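Local coordinates for protein similar to metal-dependent hydrolase (Staphylococcus aureus subsp. aureus Mu50, PDB 3ESH) that is a probable metal-dependent hydrolase of the metallo-beta-lactamase superfamily, whose substrate is not established, at residues K34-A38 with H251-Y255; I207-T211 with F247-D252. The contacts are given in a common frame with arbitrary orientation. Residue numbers count along the deposited sequence, not the author numbering.

Overall arrangement
Both contacts converge on the loop that follows strand 246-248, and they share H251 and D252. The centres of interaction 1 and interaction 2 lie about 10 Å apart. Interaction 2 is buried, with its centre about 7 Å from the centre of the chain; interaction 1 lies farther out, at about 15 Å. They touch directly: Y36 CE1 is 3.7 Å from T210 CG2, and Y255 CD2 is 3.8 Å from T211 CG2. D252 links them through its carboxylate. OD1 binds T211 in interaction 2, while OD2 shapes the turn met by Y36 in interaction 1. H251 touches D206, which with H110 and H185 faces a vacant point, possibly an empty metal site as expected for this superfamily.

Interaction 1 (K34-A38 with H251-Y255); sequences KQYNA and HDENY
The Y36 side chain makes the largest share of this contact, and its OH reaches the backbone of the other loop. The receiving loop, 251-255, contains an Asx turn: D252 OD2 accepts from N254 N at 3.1 Å, and weakly from Y255 N at 3.5 Å. D252 OD1 is taken by T211 N. The loop leads into strand 255-259, in the C-terminal part of a metallo-beta-lactamase-type fold. Segment 34-38 lies in the loop between helix 29-32 and strand 43-47 and is irregular. Y36 and N37 are extended, with phi/psi of -149/141 and -83/141. The backbones stay apart; the nearest CA atoms, of Y36 and E253, are 9.2 Å apart. The Y36 side chain spans this gap, with chi1 at -149° and chi2 at 89°. Its OH accepts a hydrogen bond from E253 N at 3.0 Å and is also bonded to N45 O of strand 43-47. D252 OD2 lies 4.0 Å from Y36 CE1. E253 points toward 34-38. Chi1 p brings its CG within 3.1 Å of Y36 OH, and chi2 t extends the carboxylate toward N37. One bridging water donates to N37 O at 2.6 Å and to E253 OE1 at 2.7 Å.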
ATOM      1  N   LYS A  34     -12.825 -27.606  25.951  1.00 41.14           N
ATOM      2  CA  LYS A  34     -13.230 -28.954  25.592  1.00 42.36           C
ATOM      3  C   LYS A  34     -12.344 -29.517  24.486  1.00 42.74           C
ATOM      4  O   LYS A  34     -12.359 -30.710  24.232  1.00 42.89           O
ATOM      5  CB  LYS A  34     -14.692 -28.959  25.140  1.00 44.60           C
ATOM      6  CG  LYS A  34     -15.678 -28.682  26.267  1.00 47.73           C
ATOM      7  CD  LYS A  34     -17.122 -28.608  25.795  1.00 51.36           C
ATOM      8  CE  LYS A  34     -18.027 -28.225  26.964  1.00 53.28           C
ATOM      9  NZ  LYS A  34     -19.402 -27.864  26.532  1.00 54.67           N
ATOM     10  N   GLN A  35     -11.572 -28.653  23.824  1.00 43.10           N
ATOM     11  CA  GLN A  35     -10.677 -29.091  22.747  1.00 41.35           C
ATOM     12  C   GLN A  35      -9.210 -29.181  23.206  1.00 41.43           C
ATOM     13  O   GLN A  35      -8.406 -29.894  22.602  1.00 40.22           O
ATOM     14  CB  GLN A  35     -10.770 -28.142  21.557  1.00 40.36           C
ATOM     15  CG  GLN A  35     -12.162 -27.948  20.991  1.00 41.49           C
ATOM     16  CD  GLN A  35     -12.845 -29.255  20.605  1.00 42.62           C
ATOM     17  OE1 GLN A  35     -12.245 -30.128  19.959  1.00 41.83           O
ATOM     18  NE2 GLN A  35     -14.115 -29.393  20.995  1.00 43.63           N
ATOM     19  N   TYR A  36      -8.869 -28.461  24.273  1.00 40.12           N
ATOM     20  CA  TYR A  36      -7.508 -28.459  24.785  1.00 40.70           C
ATOM     21  C   TYR A  36      -7.613 -28.255  26.287  1.00 41.13           C
ATOM     22  O   TYR A  36      -8.428 -27.462  26.741  1.00 42.98           O
ATOM     23  CB  TYR A  36      -6.697 -27.314  24.157  1.00 38.71           C
ATOM     24  CG  TYR A  36      -5.216 -27.617  24.013  1.00 34.85           C
ATOM     25  CD1 TYR A  36      -4.732 -28.230  22.871  1.00 32.50           C
ATOM     26  CD2 TYR A  36      -4.313 -27.349  25.049  1.00 29.48           C
ATOM     27  CE1 TYR A  36      -3.387 -28.572  22.750  1.00 32.89           C
ATOM     28  CE2 TYR A  36      -2.984 -27.688  24.939  1.00 29.79           C
ATOM     29  CZ  TYR A  36      -2.521 -28.301  23.789  1.00 31.46           C
ATOM     30  OH  TYR A  36      -1.196 -28.651  23.669  1.00 30.82           O
ATOM     31  N   ASN A  37      -6.785 -28.941  27.065  1.00 43.13           N
ATOM     32  CA  ASN A  37      -6.862 -28.827  28.523  1.00 44.26           C
ATOM     33  C   ASN A  37      -6.142 -27.638  29.129  1.00 43.87           C
ATOM     34  O   ASN A  37      -5.044 -27.285  28.697  1.00 45.03           O
ATOM     35  CB  ASN A  37      -6.335 -30.110  29.183  1.00 46.75           C
ATOM     36  CG  ASN A  37      -7.118 -31.346  28.770  1.00 49.71           C
ATOM     37  OD1 ASN A  37      -7.004 -31.826  27.633  1.00 51.98           O
ATOM     38  ND2 ASN A  37      -7.929 -31.864  29.691  1.00 50.08           N
ATOM     39  N   ALA A  38      -6.761 -27.031  30.140  1.00 44.95           N
ATOM     40  CA  ALA A  38      -6.180 -25.890  30.851  1.00 45.33           C
ATOM     41  C   ALA A  38      -6.130 -26.221  32.338  1.00 46.97           C
ATOM     42  O   ALA A  38      -6.855 -27.103  32.799  1.00 49.13           O
ATOM     43  CB  ALA A  38      -7.012 -24.660  30.631  1.00 44.59           C
ATOM     44  N   HIS A 251       3.834 -27.413  18.851  1.00 39.90           N
ATOM     45  CA  HIS A 251       3.204 -27.095  20.136  1.00 40.29           C
ATOM     46  C   HIS A 251       2.143 -28.053  20.666  1.00 40.24           C
ATOM     47  O   HIS A 251       1.740 -27.924  21.826  1.00 40.62           O
ATOM     48  CB  HIS A 251       2.530 -25.717  20.085  1.00 40.16           C
ATOM     49  CG  HIS A 251       3.476 -24.562  20.144  1.00 44.04           C
ATOM     50  ND1 HIS A 251       4.509 -24.494  21.051  1.00 45.41           N
ATOM     51  CD2 HIS A 251       3.506 -23.403  19.449  1.00 44.86           C
ATOM     52  CE1 HIS A 251       5.135 -23.337  20.914  1.00 48.73           C
ATOM     53  NE2 HIS A 251       4.543 -22.656  19.947  1.00 50.00           N
ATOM     54  N   ASP A 252       1.650 -28.975  19.849  1.00 38.02           N
ATOM     55  CA  ASP A 252       0.592 -29.855  20.340  1.00 39.43           C
ATOM     56  C   ASP A 252       1.107 -30.890  21.351  1.00 37.68           C
ATOM     57  O   ASP A 252       1.967 -31.703  21.036  1.00 37.37           O
ATOM     58  CB  ASP A 252      -0.119 -30.533  19.155  1.00 39.93           C
ATOM     59  CG  ASP A 252      -1.518 -31.010  19.509  1.00 41.03           C
ATOM     60  OD1 ASP A 252      -2.442 -30.836  18.681  1.00 42.34           O
ATOM     61  OD2 ASP A 252      -1.689 -31.564  20.618  1.00 40.44           O
ATOM     62  N   GLU A 253       0.570 -30.860  22.565  1.00 36.95           N
ATOM     63  CA  GLU A 253       1.005 -31.790  23.604  1.00 39.08           C
ATOM     64  C   GLU A 253       0.655 -33.251  23.359  1.00 38.21           C
ATOM     65  O   GLU A 253       1.407 -34.137  23.758  1.00 37.39           O
ATOM     66  CB  GLU A 253       0.446 -31.390  24.975  1.00 39.15           C
ATOM     67  CG  GLU A 253      -1.078 -31.443  25.084  1.00 42.67           C
ATOM     68  CD  GLU A 253      -1.595 -31.087  26.482  1.00 47.07           C
ATOM     69  OE1 GLU A 253      -2.769 -30.637  26.583  1.00 47.25           O
ATOM     70  OE2 GLU A 253      -0.844 -31.265  27.468  1.00 47.48           O
ATOM     71  N   ASN A 254      -0.468 -33.503  22.698  1.00 39.81           N
ATOM     72  CA  ASN A 254      -0.908 -34.868  22.450  1.00 41.47           C
ATOM     73  C   ASN A 254      -0.322 -35.477  21.198  1.00 41.99           C
ATOM     74  O   ASN A 254       0.221 -36.580  21.228  1.00 40.69           O
ATOM     75  CB  ASN A 254      -2.435 -34.923  22.329  1.00 41.79           C
ATOM     76  CG  ASN A 254      -3.128 -34.030  23.328  1.00 44.86           C
ATOM     77  OD1 ASN A 254      -3.781 -33.042  22.958  1.00 45.67           O
ATOM     78  ND2 ASN A 254      -2.980 -34.355  24.607  1.00 42.69           N
ATOM     79  N   TYR A 255      -0.439 -34.738  20.102  1.00 42.60           N
ATOM     80  CA  TYR A 255      -0.002 -35.210  18.804  1.00 43.15           C
ATOM     81  C   TYR A 255       1.182 -34.494  18.194  1.00 42.45           C
ATOM     82  O   TYR A 255       1.402 -33.307  18.423  1.00 43.29           O
ATOM     83  CB  TYR A 255      -1.179 -35.117  17.845  1.00 43.45           C
ATOM     84  CG  TYR A 255      -2.473 -35.556  18.467  1.00 43.87           C
ATOM     85  CD1 TYR A 255      -2.690 -36.892  18.780  1.00 45.35           C
ATOM     86  CD2 TYR A 255      -3.461 -34.631  18.792  1.00 43.07           C
ATOM     87  CE1 TYR A 255      -3.863 -37.305  19.410  1.00 45.31           C
ATOM     88  CE2 TYR A 255      -4.640 -35.027  19.420  1.00 43.56           C
ATOM     89  CZ  TYR A 255      -4.832 -36.368  19.729  1.00 44.74           C
ATOM     90  OH  TYR A 255      -5.976 -36.776  20.371  1.00 45.75           O
TER
HETATM   91  O   HOH W   1      -2.864 -28.589  28.409  1.00 45.63           O

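Interaction 2 (I207-T211 with F247-D252); sequences IFPTT and FLFYHD
F249, F208 and D252 bury the most surface here. Segment 207-211 has an irregular backbone: F208 is at phi/psi -159/65, P209 at -51/-57 and T210 at -134/170. It runs beside 247-252 with P209 CA 5.7 Å from H251 CA and T210 CA 4.6 Å from D252 CA. F249 (chi1 m) points toward 207-211 and packs against its backbone: F208 O and P209 O meet the F249 ring edge, at CE1 and CD1 respectively (3.3 Å each), and T211 N sits over one face. F208 (chi1 t) completes an aromatic cluster with F247 and F249. The edge of F249 meets the F208 face in a T-shaped pair, centroids 5.1 Å apart and planes at 89°. The F208 edge is offset over the F247 face, at 5.5 Å and 69°. In this metallo-beta-lactamase-type fold, the cluster sits where the loop after strand 199-203 packs beside the end of strand 246-248 and the loop that follows it. Helix 226-242 covers it, with I237 on F208 and F240 on F247. D252 (chi1 t) fixes the far end. Its OD1 accepts from T211 N at 2.7 Å and from T211 OG1 at 2.9 Å.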
ATOM      1  N   ILE A 207       0.463 -20.693  12.915  1.00 43.39           N
ATOM      2  CA  ILE A 207      -0.716 -20.312  12.163  1.00 44.21           C
ATOM      3  C   ILE A 207      -1.673 -21.522  12.256  1.00 44.97           C
ATOM      4  O   ILE A 207      -2.823 -21.468  11.824  1.00 46.50           O
ATOM      5  CB  ILE A 207      -0.333 -19.930  10.687  1.00 44.50           C
ATOM      6  CG1 ILE A 207      -0.929 -18.574  10.348  1.00 44.09           C
ATOM      7  CG2 ILE A 207      -0.845 -20.950   9.696  1.00 45.04           C
ATOM      8  CD1 ILE A 207      -0.590 -17.502  11.345  1.00 43.53           C
ATOM      9  N   PHE A 208      -1.168 -22.600  12.855  1.00 44.07           N
ATOM     10  CA  PHE A 208      -1.910 -23.835  13.102  1.00 43.62           C
ATOM     11  C   PHE A 208      -1.122 -24.504  14.233  1.00 43.49           C
ATOM     12  O   PHE A 208      -0.548 -25.577  14.058  1.00 43.93           O
ATOM     13  CB  PHE A 208      -1.917 -24.721  11.852  1.00 43.12           C
ATOM     14  CG  PHE A 208      -2.908 -25.871  11.914  1.00 41.04           C
ATOM     15  CD1 PHE A 208      -3.039 -26.749  10.838  1.00 41.39           C
ATOM     16  CD2 PHE A 208      -3.713 -26.071  13.038  1.00 40.03           C
ATOM     17  CE1 PHE A 208      -3.956 -27.809  10.875  1.00 39.94           C
ATOM     18  CE2 PHE A 208      -4.630 -27.122  13.084  1.00 39.99           C
ATOM     19  CZ  PHE A 208      -4.749 -27.994  11.999  1.00 39.37           C
ATOM     20  N   PRO A 209      -1.091 -23.865  15.417  1.00 43.25           N
ATOM     21  CA  PRO A 209      -0.384 -24.305  16.626  1.00 42.53           C
ATOM     22  C   PRO A 209      -0.636 -25.736  17.071  1.00 42.39           C
ATOM     23  O   PRO A 209       0.298 -26.520  17.232  1.00 43.69           O
ATOM     24  CB  PRO A 209      -0.837 -23.300  17.685  1.00 43.28           C
ATOM     25  CG  PRO A 209      -1.269 -22.117  16.898  1.00 43.84           C
ATOM     26  CD  PRO A 209      -1.977 -22.737  15.736  1.00 42.26           C
ATOM     27  N   THR A 210      -1.901 -26.053  17.292  1.00 41.87           N
ATOM     28  CA  THR A 210      -2.306 -27.379  17.736  1.00 41.71           C
ATOM     29  C   THR A 210      -3.500 -27.854  16.928  1.00 41.05           C
ATOM     30  O   THR A 210      -4.101 -27.080  16.186  1.00 42.24           O
ATOM     31  CB  THR A 210      -2.723 -27.363  19.221  1.00 41.06           C
ATOM     32  OG1 THR A 210      -3.962 -26.652  19.367  1.00 41.58           O
ATOM     33  CG2 THR A 210      -1.664 -26.673  20.054  1.00 42.00           C
ATOM     34  N   THR A 211      -3.843 -29.125  17.088  1.00 39.14           N
ATOM     35  CA  THR A 211      -4.974 -29.700  16.379  1.00 38.15           C
ATOM     36  C   THR A 211      -6.274 -28.995  16.725  1.00 35.96           C
ATOM     37  O   THR A 211      -7.242 -29.065  15.976  1.00 36.32           O
ATOM     38  CB  THR A 211      -5.126 -31.178  16.704  1.00 39.18           C
ATOM     39  OG1 THR A 211      -5.195 -31.341  18.120  1.00 39.46           O
ATOM     40  CG2 THR A 211      -3.946 -31.973  16.151  1.00 38.45           C
ATOM     41  N   PHE A 247       0.080 -33.259   8.768  1.00 42.98           N
ATOM     42  CA  PHE A 247       0.270 -31.990   9.447  1.00 41.09           C
ATOM     43  C   PHE A 247       1.177 -32.231  10.637  1.00 41.34           C
ATOM     44  O   PHE A 247       0.855 -33.032  11.514  1.00 40.53           O
ATOM     45  CB  PHE A 247      -1.072 -31.429   9.909  1.00 40.89           C
ATOM     46  CG  PHE A 247      -1.894 -30.817   8.802  1.00 42.11           C
ATOM     47  CD1 PHE A 247      -1.791 -29.466   8.510  1.00 41.61           C
ATOM     48  CD2 PHE A 247      -2.782 -31.593   8.063  1.00 42.41           C
ATOM     49  CE1 PHE A 247      -2.556 -28.889   7.512  1.00 38.89           C
ATOM     50  CE2 PHE A 247      -3.557 -31.028   7.056  1.00 40.15           C
ATOM     51  CZ  PHE A 247      -3.444 -29.674   6.779  1.00 40.74           C
ATOM     52  N   LEU A 248       2.322 -31.556  10.652  1.00 40.99           N
ATOM     53  CA  LEU A 248       3.284 -31.686  11.742  1.00 40.30           C
ATOM     54  C   LEU A 248       3.082 -30.550  12.749  1.00 41.92           C
ATOM     55  O   LEU A 248       2.791 -29.412  12.371  1.00 42.69           O
ATOM     56  CB  LEU A 248       4.708 -31.646  11.200  1.00 41.56           C
ATOM     57  CG  LEU A 248       5.046 -32.644  10.087  1.00 42.98           C
ATOM     58  CD1 LEU A 248       6.526 -32.542   9.716  1.00 42.60           C
ATOM     59  CD2 LEU A 248       4.708 -34.046  10.553  1.00 42.26           C
ATOM     60  N   PHE A 249       3.242 -30.860  14.033  1.00 41.40           N
ATOM     61  CA  PHE A 249       3.063 -29.877  15.085  1.00 39.78           C
ATOM     62  C   PHE A 249       4.282 -29.706  15.961  1.00 40.14           C
ATOM     63  O   PHE A 249       5.062 -30.632  16.156  1.00 41.15           O
ATOM     64  CB  PHE A 249       1.853 -30.249  15.926  1.00 38.13           C
ATOM     65  CG  PHE A 249       0.565 -30.175  15.168  1.00 38.42           C
ATOM     66  CD1 PHE A 249      -0.065 -28.939  14.966  1.00 34.72           C
ATOM     67  CD2 PHE A 249       0.016 -31.324  14.585  1.00 36.60           C
ATOM     68  CE1 PHE A 249      -1.218 -28.848  14.195  1.00 35.75           C
ATOM     69  CE2 PHE A 249      -1.134 -31.241  13.819  1.00 36.05           C
ATOM     70  CZ  PHE A 249      -1.755 -30.000  13.617  1.00 35.45           C
ATOM     71  N   TYR A 250       4.432 -28.499  16.485  1.00 38.58           N
ATOM     72  CA  TYR A 250       5.559 -28.137  17.324  1.00 39.14           C
ATOM     73  C   TYR A 250       5.063 -27.923  18.742  1.00 40.00           C
ATOM     74  O   TYR A 250       5.771 -28.220  19.696  1.00 41.60           O
ATOM     75  CB  TYR A 250       6.174 -26.839  16.783  1.00 38.23           C
ATOM     76  CG  TYR A 250       7.301 -26.225  17.596  1.00 36.29           C
ATOM     77  CD1 TYR A 250       8.631 -26.573  17.362  1.00 36.91           C
ATOM     78  CD2 TYR A 250       7.039 -25.243  18.550  1.00 36.04           C
ATOM     79  CE1 TYR A 250       9.675 -25.945  18.053  1.00 34.77           C
ATOM     80  CE2 TYR A 250       8.071 -24.610  19.242  1.00 35.47           C
ATOM     81  CZ  TYR A 250       9.386 -24.965  18.986  1.00 35.64           C
ATOM     82  OH  TYR A 250      10.398 -24.313  19.650  1.00 33.22           O
ATOM     83  N   HIS A 251       3.834 -27.413  18.851  1.00 39.90           N
ATOM     84  CA  HIS A 251       3.204 -27.095  20.136  1.00 40.29           C
ATOM     85  C   HIS A 251       2.143 -28.053  20.666  1.00 40.24           C
ATOM     86  O   HIS A 251       1.740 -27.924  21.826  1.00 40.62           O
ATOM     87  CB  HIS A 251       2.530 -25.717  20.085  1.00 40.16           C
ATOM     88  CG  HIS A 251       3.476 -24.562  20.144  1.00 44.04           C
ATOM     89  ND1 HIS A 251       4.509 -24.494  21.051  1.00 45.41           N
ATOM     90  CD2 HIS A 251       3.506 -23.403  19.449  1.00 44.86           C
ATOM     91  CE1 HIS A 251       5.135 -23.337  20.914  1.00 48.73           C
ATOM     92  NE2 HIS A 251       4.543 -22.656  19.947  1.00 50.00           N
ATOM     93  N   ASP A 252       1.650 -28.975  19.849  1.00 38.02           N
ATOM     94  CA  ASP A 252       0.592 -29.855  20.340  1.00 39.43           C
ATOM     95  C   ASP A 252       1.107 -30.890  21.351  1.00 37.68           C
ATOM     96  O   ASP A 252       1.967 -31.703  21.036  1.00 37.37           O
ATOM     97  CB  ASP A 252      -0.119 -30.533  19.155  1.00 39.93           C
ATOM     98  CG  ASP A 252      -1.518 -31.010  19.509  1.00 41.03           C
ATOM     99  OD1 ASP A 252      -2.442 -30.836  18.681  1.00 42.34           O
ATOM    100  OD2 ASP A 252      -1.689 -31.564  20.618  1.00 40.44           O
TER